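PDB 3I4G: SusD-like carbohydrate binding protein BF1063 from Bacteroides fragilis NCTC 9343, which probably binds carbohydrate at the outer membrane of the bacterium, as other members of the SusD family do when glycans are captured for uptake. Local coordinates for residues N62-R66 and R67-N71; E354-T358 and G359-R363; G393-E396 and C397-D401; G408-D411 and E412-A416. All blocks are in the same frame, centred on the assembly; numbering follows the deposited sequence. Where two conformers were deposited one is given.

Contacts 1 and 2 are neighbours, their centres about 11 Å apart, and both turn on polar side chains that bind backbone amides in irregular chain next to short strands. Contact 1 is partly buried and charged, whereas contact 2 is buried and uses neutral hydroxyls; Phe-64 and Arg-66 of the first pack on Arg-357 of the second. Contacts 3 and 4, across the chain's centre from contact 1, also touch, with centres about 12 Å apart, but belong to helices that follow each other in the chain. In the buried contact 3, apolar groups and a water-linked pair of glutamates line one regular helix. The partly buried contact 4 shows how such a helix breaks at Thr-413 and restarts.

Contact 1: residues N62-R66 and R67-N71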
# COMPACT_ATOMS: atom_id res chain seq x y z
N ASN A 62 10.67 3.22 3.84
CA ASN A 62 10.37 2.11 4.74
C ASN A 62 11.05 0.80 4.41
O ASN A 62 11.15 -0.06 5.30
CB ASN A 62 8.85 1.83 4.77
CG ASN A 62 8.04 2.82 5.57
OD1 ASN A 62 8.58 3.65 6.29
ND2 ASN A 62 6.73 2.68 5.50
N ALA A 63 11.49 0.59 3.17
CA ALA A 63 11.89 -0.75 2.78
C ALA A 63 12.78 -0.73 1.56
O ALA A 63 13.07 0.33 1.00
CB ALA A 63 10.65 -1.63 2.55
N PHE A 64 13.23 -1.91 1.19
CA PHE A 64 14.18 -2.12 0.10
C PHE A 64 13.79 -3.39 -0.63
O PHE A 64 13.24 -4.32 -0.05
CB PHE A 64 15.57 -2.23 0.70
CG PHE A 64 16.69 -2.43 -0.30
CD1 PHE A 64 17.11 -1.36 -1.06
CD2 PHE A 64 17.41 -3.60 -0.37
CE1 PHE A 64 18.19 -1.48 -1.97
CE2 PHE A 64 18.47 -3.73 -1.25
CZ PHE A 64 18.87 -2.66 -2.05
N ASP A 65 14.11 -3.43 -1.91
CA ASP A 65 13.86 -4.60 -2.75
C ASP A 65 15.09 -5.49 -2.74
O ASP A 65 16.17 -5.02 -3.07
CB ASP A 65 13.55 -4.13 -4.17
CG ASP A 65 12.94 -5.19 -5.01
OD1 ASP A 65 13.64 -6.11 -5.39
OD2 ASP A 65 11.74 -5.14 -5.31
N ARG A 66 14.94 -6.76 -2.37
CA ARG A 66 16.11 -7.68 -2.31
C ARG A 66 16.83 -7.72 -3.64
O ARG A 66 18.00 -8.06 -3.66
CB ARG A 66 15.67 -9.09 -1.92
CG ARG A 66 16.81 -10.01 -1.43
CD ARG A 66 16.59 -11.49 -1.77
NE ARG A 66 16.70 -11.64 -3.21
CZ ARG A 66 15.74 -11.96 -4.03
NH1 ARG A 66 14.56 -12.43 -3.61
NH2 ARG A 66 15.99 -11.92 -5.33
N ARG A 67 16.12 -7.51 -4.76
CA ARG A 67 16.77 -7.57 -6.08
C ARG A 67 17.80 -6.45 -6.25
O ARG A 67 18.65 -6.54 -7.15
CB ARG A 67 15.75 -7.56 -7.22
CG ARG A 67 14.86 -8.80 -7.17
CD ARG A 67 13.64 -8.76 -8.05
NE ARG A 67 12.73 -7.73 -7.61
CZ ARG A 67 11.51 -7.54 -8.08
NH1 ARG A 67 11.04 -8.29 -9.07
NH2 ARG A 67 10.77 -6.57 -7.57
N GLY A 68 17.75 -5.42 -5.41
CA GLY A 68 18.80 -4.44 -5.37
C GLY A 68 18.66 -3.19 -6.20
O GLY A 68 17.66 -2.96 -6.90
N GLU A 69 19.72 -2.39 -6.14
CA GLU A 69 19.73 -1.05 -6.71
C GLU A 69 19.66 -1.03 -8.22
O GLU A 69 19.25 -0.01 -8.77
CB GLU A 69 20.98 -0.30 -6.25
CG GLU A 69 20.99 -0.00 -4.73
CD GLU A 69 22.37 0.24 -4.23
OE1 GLU A 69 23.17 -0.72 -4.22
OE2 GLU A 69 22.64 1.37 -3.80
N ASN A 70 20.05 -2.11 -8.89
CA ASN A 70 19.97 -2.16 -10.35
C ASN A 70 18.64 -2.73 -10.83
O ASN A 70 18.35 -2.73 -12.03
CB ASN A 70 21.14 -2.97 -10.91
CG ASN A 70 22.48 -2.30 -10.68
OD1 ASN A 70 23.41 -2.91 -10.17
ND2 ASN A 70 22.56 -1.03 -11.03
N ASN A 71 17.78 -3.15 -9.92
CA ASN A 71 16.51 -3.71 -10.33
C ASN A 71 15.61 -2.57 -10.82
O ASN A 71 15.47 -1.57 -10.15
CB ASN A 71 15.82 -4.45 -9.20
CG ASN A 71 14.52 -5.03 -9.67
OD1 ASN A 71 13.50 -4.40 -9.52
ND2 ASN A 71 14.58 -6.17 -10.33
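Asp-65 and Arg-67 form a side-on salt bridge in which each carboxylate oxygen meets a different nitrogen. Arg-67 NE donates to Asp-65 OD1 at 2.9 Å and Arg-67 NH2 to Asp-65 OD2 at 2.8 Å, both nearly straight and on the syn side of the acid. The carboxylate and guanidinium planes lie only 14° apart, a fit that the bend of the Arg-67 chain at chi3 (-65°) allows. Asp-65 OD1 accepts a second bond through its anti lone pair, from the backbone N of Arg-67, so one short acid holds both side chain and main chain of its partner. His-58 and His-51 add further bonds to Asp-65 OD2 and Arg-67 NH2.

Behind the pair the chain reverses, with Gly-68 N bonded to Asp-65 O at 2.9 Å. Glycine suits this place because, with phi at 94°, a side chain would press on the preceding carbonyl. The Phe-64 ring comes up to this glycine, its CZ 3.8 Å from Gly-68 CA. Arg-66 crosses Arg-67 with its NH2 packed on Arg-67 CG, while NH1 binds Trp-278 O and NH2 forms a salt bridge with the sulfonate of a bound buffer molecule.

Two consecutive type I beta turns, Asp-65 to Gly-68 and Gly-68 to Asn-71, thus carry the chain from strand 63-65 to helix 72-78, where Asn-71 is the N-cap and its OD1 accepts from Phe-73 N.

Contact 2: residues E354-T358 and G359-R363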
# COMPACT_ATOMS: atom_id res chain seq x y z
N GLU A 354 20.10 -15.48 -1.30
CA GLU A 354 18.65 -15.47 -1.35
C GLU A 354 18.15 -15.35 0.08
O GLU A 354 17.70 -16.31 0.72
CB GLU A 354 18.16 -16.74 -2.00
CG GLU A 354 16.66 -16.72 -2.31
CD GLU A 354 16.22 -17.99 -3.03
OE1 GLU A 354 16.05 -19.03 -2.38
OE2 GLU A 354 16.02 -17.90 -4.24
N ALA A 355 18.26 -14.13 0.59
CA ALA A 355 18.02 -13.80 1.96
C ALA A 355 17.88 -12.28 2.06
O ALA A 355 18.20 -11.55 1.13
CB ALA A 355 19.19 -14.32 2.83
N SER A 356 17.45 -11.78 3.22
CA SER A 356 17.26 -10.37 3.41
C SER A 356 18.51 -9.56 3.14
O SER A 356 19.61 -9.94 3.53
CB SER A 356 16.85 -10.12 4.88
OG SER A 356 16.71 -8.72 5.14
N ARG A 357 18.35 -8.44 2.49
CA ARG A 357 19.45 -7.51 2.26
C ARG A 357 19.60 -6.51 3.38
O ARG A 357 20.60 -5.79 3.45
CB ARG A 357 19.26 -6.75 0.94
CG ARG A 357 19.55 -7.59 -0.25
CD ARG A 357 21.08 -7.79 -0.50
NE ARG A 357 21.19 -8.76 -1.57
CZ ARG A 357 21.14 -10.08 -1.39
NH1 ARG A 357 21.30 -10.62 -0.19
NH2 ARG A 357 20.97 -10.84 -2.44
N THR A 358 18.62 -6.43 4.28
CA THR A 358 18.66 -5.46 5.37
C THR A 358 18.86 -6.05 6.76
O THR A 358 19.31 -5.35 7.66
CB THR A 358 17.37 -4.64 5.43
OG1 THR A 358 16.29 -5.54 5.71
CG2 THR A 358 17.05 -3.89 4.11
N GLY A 359 18.48 -7.30 6.98
CA GLY A 359 18.46 -7.86 8.33
C GLY A 359 17.06 -7.84 8.92
O GLY A 359 16.85 -8.40 10.00
N PHE A 360 16.11 -7.19 8.25
CA PHE A 360 14.70 -7.20 8.66
C PHE A 360 13.91 -8.00 7.64
O PHE A 360 14.30 -8.17 6.47
CB PHE A 360 14.13 -5.79 8.74
CG PHE A 360 14.77 -4.91 9.78
CD1 PHE A 360 14.51 -5.13 11.12
CD2 PHE A 360 15.63 -3.87 9.43
CE1 PHE A 360 15.06 -4.32 12.09
CE2 PHE A 360 16.17 -3.05 10.41
CZ PHE A 360 15.92 -3.29 11.72
N MSE A 361 12.75 -8.44 8.10
CA MSE A 361 11.75 -9.10 7.28
C MSE A 361 10.38 -8.57 7.66
O MSE A 361 10.20 -7.99 8.73
CB MSE A 361 11.82 -10.60 7.47
CG MSE A 361 13.10 -11.24 6.99
SE MSE A 361 13.21 -11.17 4.99
CE MSE A 361 12.03 -12.46 4.62
N MSE A 362 9.40 -8.80 6.78
CA MSE A 362 8.02 -8.40 7.06
C MSE A 362 7.26 -9.51 7.75
O MSE A 362 7.14 -10.61 7.25
CB MSE A 362 7.28 -8.01 5.76
CG MSE A 362 5.84 -7.60 5.98
SE MSE A 362 5.02 -6.97 4.32
CE MSE A 362 4.83 -8.64 3.53
N ARG A 363 6.69 -9.19 8.91
CA ARG A 363 5.80 -10.11 9.66
C ARG A 363 4.34 -9.92 9.23
O ARG A 363 3.56 -10.89 9.23
CB ARG A 363 5.93 -9.86 11.17
CG ARG A 363 5.29 -10.96 12.00
CD ARG A 363 5.25 -10.68 13.48
NE ARG A 363 6.55 -10.69 14.15
CZ ARG A 363 7.13 -11.77 14.67
NH1 ARG A 363 6.61 -12.98 14.48
NH2 ARG A 363 8.27 -11.66 15.31
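Ser-356 holds its OG anti to its own backbone N (chi1 177°), and this setting swings the hydroxyl forward over the turn, to where Gly-359 N and Phe-360 O converge. In Thr-358, chi1 of 63° places OG1 between the backbone N and the carbonyl carbon, close to the amide two residues on.

The serine oxygen then works both ways. Ser-356 OG donates to Phe-360 O at 2.8 Å and accepts from Gly-359 N at 2.9 Å. Ser-356 OG also accepts from Thr-358 N at 3.1 Å, a bond that defines an ST turn. Three bonds to backbone atoms fix the rotation of a small, buried hydroxyl. Thr-358 OG1 accepts a fairly straight bond from Phe-360 N at 3.0 Å, and is also hydrogen-bonded to Pro-283 O. It lies near the plane of the Phe-360 ring, at its edge. Gly-359 fits the bend with phi at 99°, where a CB would clash with Thr-358 O. The selenomethionine side chain of Met-361 curls back until its SE rests 3.8 Å from Ser-356 CB.

The turn leads into strand 360-362, which pairs antiparallel with strand 323-325. Ser-356, Thr-358 and Met-361 pack on Asn-282 of strand 281-283, Thr-358 also meets Phe-64 of strand 63-65, and the Phe-360 ring lies against that of Tyr-288 in helix 285-288.

Contact 3: residues G393-E396 and C397-D401; sequences GYLE and CLVED
Tyr-394 and Leu-398, one helical turn apart, meet through a CH-pi contact. Leu-398 CD1 stands over one face of the tyrosine ring, 3.9 Å from its centroid and displaced toward the rim, with Tyr-394 CZ its nearest ring atom at 3.6 Å. Leu-398 CG lies beside its own backbone N (chi1 -67°), which directs the leucine branches back up the helix to the ring. Further round, Leu-395 CD1 approaches Val-399 CG2 more loosely, at 4.4 Å. A broad ring and branched aliphatic chains suit a helix side that is buried against other helices.

The backbone bonds are those of a regular alpha helix: the amides of residues 397 to 400 each donate to the carbonyl four residues earlier, from Cys-397 N on Gly-393 O at 2.9 Å to Glu-400 N on Glu-396 O at 3.0 Å.

Charge gathers on another side. A water joins two acids, donating to Glu-396 OE2 and to Glu-400 OE2 at 2.7 Å each. Glu-396 OE2 itself stays 4.9 Å from Glu-400 OE2. The acids do not simply repel: Glu-396 OE1 forms a salt bridge with Arg-460 and Glu-400 OE2 one with Arg-437, which probably keeps both ionised. Trp-461 NE1 is hydrogen-bonded to Glu-396 OE2.

Helix 387-400 thus lies within a bundle of helices. Tyr-394 and Cys-397 face helix 214-227, where His-222 stacks on the tyrosine; Leu-395 and Leu-398 pack on helix 407-412, Val-399 meets Leu-436 of helix 433-447, and Glu-396 reaches Arg-460 and Trp-461 of helix 454-461.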
# COMPACT_ATOMS: atom_id res chain seq x y z
N GLY A 393 -6.85 10.16 8.01
CA GLY A 393 -7.07 11.03 6.87
C GLY A 393 -7.96 12.20 7.21
O GLY A 393 -7.72 13.34 6.78
N TYR A 394 -9.04 11.95 7.95
CA TYR A 394 -9.92 13.00 8.43
C TYR A 394 -9.12 14.04 9.21
O TYR A 394 -9.21 15.23 8.95
CB TYR A 394 -11.02 12.39 9.29
CG TYR A 394 -11.95 13.40 9.94
CD1 TYR A 394 -12.64 14.35 9.20
CD2 TYR A 394 -12.16 13.38 11.31
CE1 TYR A 394 -13.47 15.24 9.81
CE2 TYR A 394 -13.05 14.25 11.92
CZ TYR A 394 -13.67 15.19 11.16
OH TYR A 394 -14.54 16.06 11.79
N LEU A 395 -8.31 13.58 10.17
CA LEU A 395 -7.52 14.49 11.00
C LEU A 395 -6.51 15.26 10.13
O LEU A 395 -6.37 16.47 10.31
CB LEU A 395 -6.83 13.71 12.11
CG LEU A 395 -6.02 14.56 13.10
CD1 LEU A 395 -6.87 15.66 13.75
CD2 LEU A 395 -5.39 13.65 14.15
N GLU A 396 -5.81 14.59 9.23
CA GLU A 396 -4.87 15.29 8.35
C GLU A 396 -5.58 16.39 7.58
O GLU A 396 -5.08 17.50 7.48
CB GLU A 396 -4.19 14.31 7.38
CG GLU A 396 -3.26 14.98 6.37
CD GLU A 396 -2.57 14.06 5.41
OE1 GLU A 396 -2.65 12.82 5.52
OE2 GLU A 396 -1.91 14.64 4.52
N CYS A 397 -6.75 16.09 7.05
CA CYS A 397 -7.52 17.06 6.27
C CYS A 397 -7.95 18.25 7.13
O CYS A 397 -7.90 19.40 6.67
CB CYS A 397 -8.72 16.42 5.57
SG CYS A 397 -8.30 15.34 4.20
N LEU A 398 -8.41 17.99 8.34
CA LEU A 398 -8.80 19.11 9.23
C LEU A 398 -7.62 20.02 9.51
O LEU A 398 -7.76 21.25 9.48
CB LEU A 398 -9.35 18.61 10.55
CG LEU A 398 -10.67 17.86 10.54
CD1 LEU A 398 -10.94 17.35 11.99
CD2 LEU A 398 -11.83 18.72 10.04
N VAL A 399 -6.47 19.43 9.82
CA VAL A 399 -5.25 20.19 10.08
C VAL A 399 -4.87 21.04 8.87
O VAL A 399 -4.64 22.26 8.97
CB VAL A 399 -4.10 19.28 10.42
CG1 VAL A 399 -2.74 20.06 10.40
CG2 VAL A 399 -4.35 18.61 11.77
N GLU A 400 -4.91 20.46 7.69
CA GLU A 400 -4.50 21.18 6.47
C GLU A 400 -5.52 22.20 6.04
O GLU A 400 -5.16 23.20 5.39
CB GLU A 400 -4.23 20.19 5.33
CG GLU A 400 -3.09 19.26 5.55
CD GLU A 400 -1.73 19.91 5.56
OE1 GLU A 400 -1.60 21.12 5.28
OE2 GLU A 400 -0.76 19.21 5.89
N ASP A 401 -6.78 22.01 6.44
CA ASP A 401 -7.86 22.97 6.15
C ASP A 401 -7.97 24.05 7.23
O ASP A 401 -8.93 24.82 7.21
CB ASP A 401 -9.18 22.26 6.00
CG ASP A 401 -10.26 23.13 5.35
OD1 ASP A 401 -9.93 23.86 4.38
OD2 ASP A 401 -11.43 23.01 5.76
O HOH W 1 -0.25 16.60 5.50

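Contact 4: residues G408-D411 and E412-A416; sequences GILD and ETINA
The amide of Asn-415 and the carboxylate of Asp-411 meet with their planes turned 43° apart. Asn-415 ND2 donates to Asp-411 OD1 at 2.9 Å; the acceptor lies in the amide plane and is approached nearly along its C-O axis, and the bond is nearly straight. The same oxygen accepts from Gln-407, while the other end of the amide, Asn-415 OD1, receives Val-428 N. An asparagine, with donor and acceptor on one short stem, thus joins the end of helix 407-412, through Asp-411, to the loop at Val-428.

Thr-413 separates helix 407-412 from helix 414-418 and stands at the N-cap position of the second, though its side chain does not cap it. The irregular backbone of Thr-413 (psi -95°) breaks the usual pattern. Leu-410 O takes two amides from opposite faces of its plane, Thr-413 N at 3.2 Å and Asn-415 N at 3.0 Å. Thr-413 turns its hydroxyl back between its N and carbonyl carbon (chi1 58°), so that OG1 donates to Ile-409 O at 2.8 Å and ties the junction to the preceding turn.

Leu-410 and Ile-414 run side by side, CD2 to CG2 3.9 Å, as two branched side chains directed at helix 433-447, where they touch Leu-436 and Ile-439. Toward the other side, Glu-412 stretches alongside Ile-409, its OE2 3.8 Å from CG1, and its side chain also touches Met-225 of helix 214-227.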
# COMPACT_ATOMS: atom_id res chain seq x y z
N GLY A 408 -11.50 16.20 21.80
CA GLY A 408 -12.53 15.29 21.33
C GLY A 408 -12.23 14.75 19.95
O GLY A 408 -12.43 13.56 19.66
N ILE A 409 -11.81 15.63 19.05
CA ILE A 409 -11.43 15.21 17.68
C ILE A 409 -10.22 14.28 17.73
O ILE A 409 -10.19 13.27 17.03
CB ILE A 409 -11.18 16.42 16.77
CG1 ILE A 409 -12.50 17.11 16.49
CG2 ILE A 409 -10.50 16.01 15.44
CD1 ILE A 409 -12.35 18.52 15.86
N LEU A 410 -9.23 14.61 18.54
CA LEU A 410 -8.07 13.73 18.68
C LEU A 410 -8.52 12.37 19.19
O LEU A 410 -8.06 11.34 18.72
CB LEU A 410 -7.01 14.33 19.61
CG LEU A 410 -6.34 15.63 19.18
CD1 LEU A 410 -5.47 16.19 20.29
CD2 LEU A 410 -5.50 15.42 17.90
N ASP A 411 -9.40 12.35 20.18
CA ASP A 411 -9.84 11.10 20.78
C ASP A 411 -10.61 10.21 19.81
O ASP A 411 -10.49 8.99 19.87
CB ASP A 411 -10.66 11.38 22.04
CG ASP A 411 -9.79 11.89 23.17
OD1 ASP A 411 -8.52 11.81 23.06
OD2 ASP A 411 -10.36 12.37 24.17
N GLU A 412 -11.35 10.81 18.87
CA GLU A 412 -12.11 10.02 17.90
C GLU A 412 -11.24 9.57 16.71
O GLU A 412 -11.67 8.75 15.91
CB GLU A 412 -13.36 10.77 17.42
CG GLU A 412 -13.10 11.90 16.50
CD GLU A 412 -14.37 12.64 16.02
OE1 GLU A 412 -15.47 12.06 16.05
OE2 GLU A 412 -14.22 13.81 15.60
N THR A 413 -10.05 10.14 16.55
CA THR A 413 -9.22 9.86 15.39
C THR A 413 -7.91 9.20 15.79
O THR A 413 -7.83 7.98 15.94
CB THR A 413 -8.97 11.14 14.53
OG1 THR A 413 -8.34 12.18 15.31
CG2 THR A 413 -10.28 11.68 13.93
N ILE A 414 -6.86 9.99 15.95
CA ILE A 414 -5.54 9.46 16.24
C ILE A 414 -5.49 8.62 17.52
O ILE A 414 -4.81 7.59 17.55
CB ILE A 414 -4.50 10.61 16.28
CG1 ILE A 414 -3.09 10.05 16.40
CG2 ILE A 414 -4.82 11.63 17.38
CD1 ILE A 414 -2.02 11.05 15.88
N ASN A 415 -6.23 9.02 18.54
CA ASN A 415 -6.20 8.26 19.80
C ASN A 415 -7.06 6.99 19.73
O ASN A 415 -6.85 6.05 20.51
CB ASN A 415 -6.56 9.15 20.97
CG ASN A 415 -5.56 10.23 21.16
OD1 ASN A 415 -4.43 10.07 20.75
ND2 ASN A 415 -5.98 11.32 21.77
N ALA A 416 -8.01 6.92 18.81
CA ALA A 416 -8.74 5.67 18.58
C ALA A 416 -7.82 4.66 17.90
O ALA A 416 -7.88 3.46 18.19
CB ALA A 416 -10.00 5.94 17.75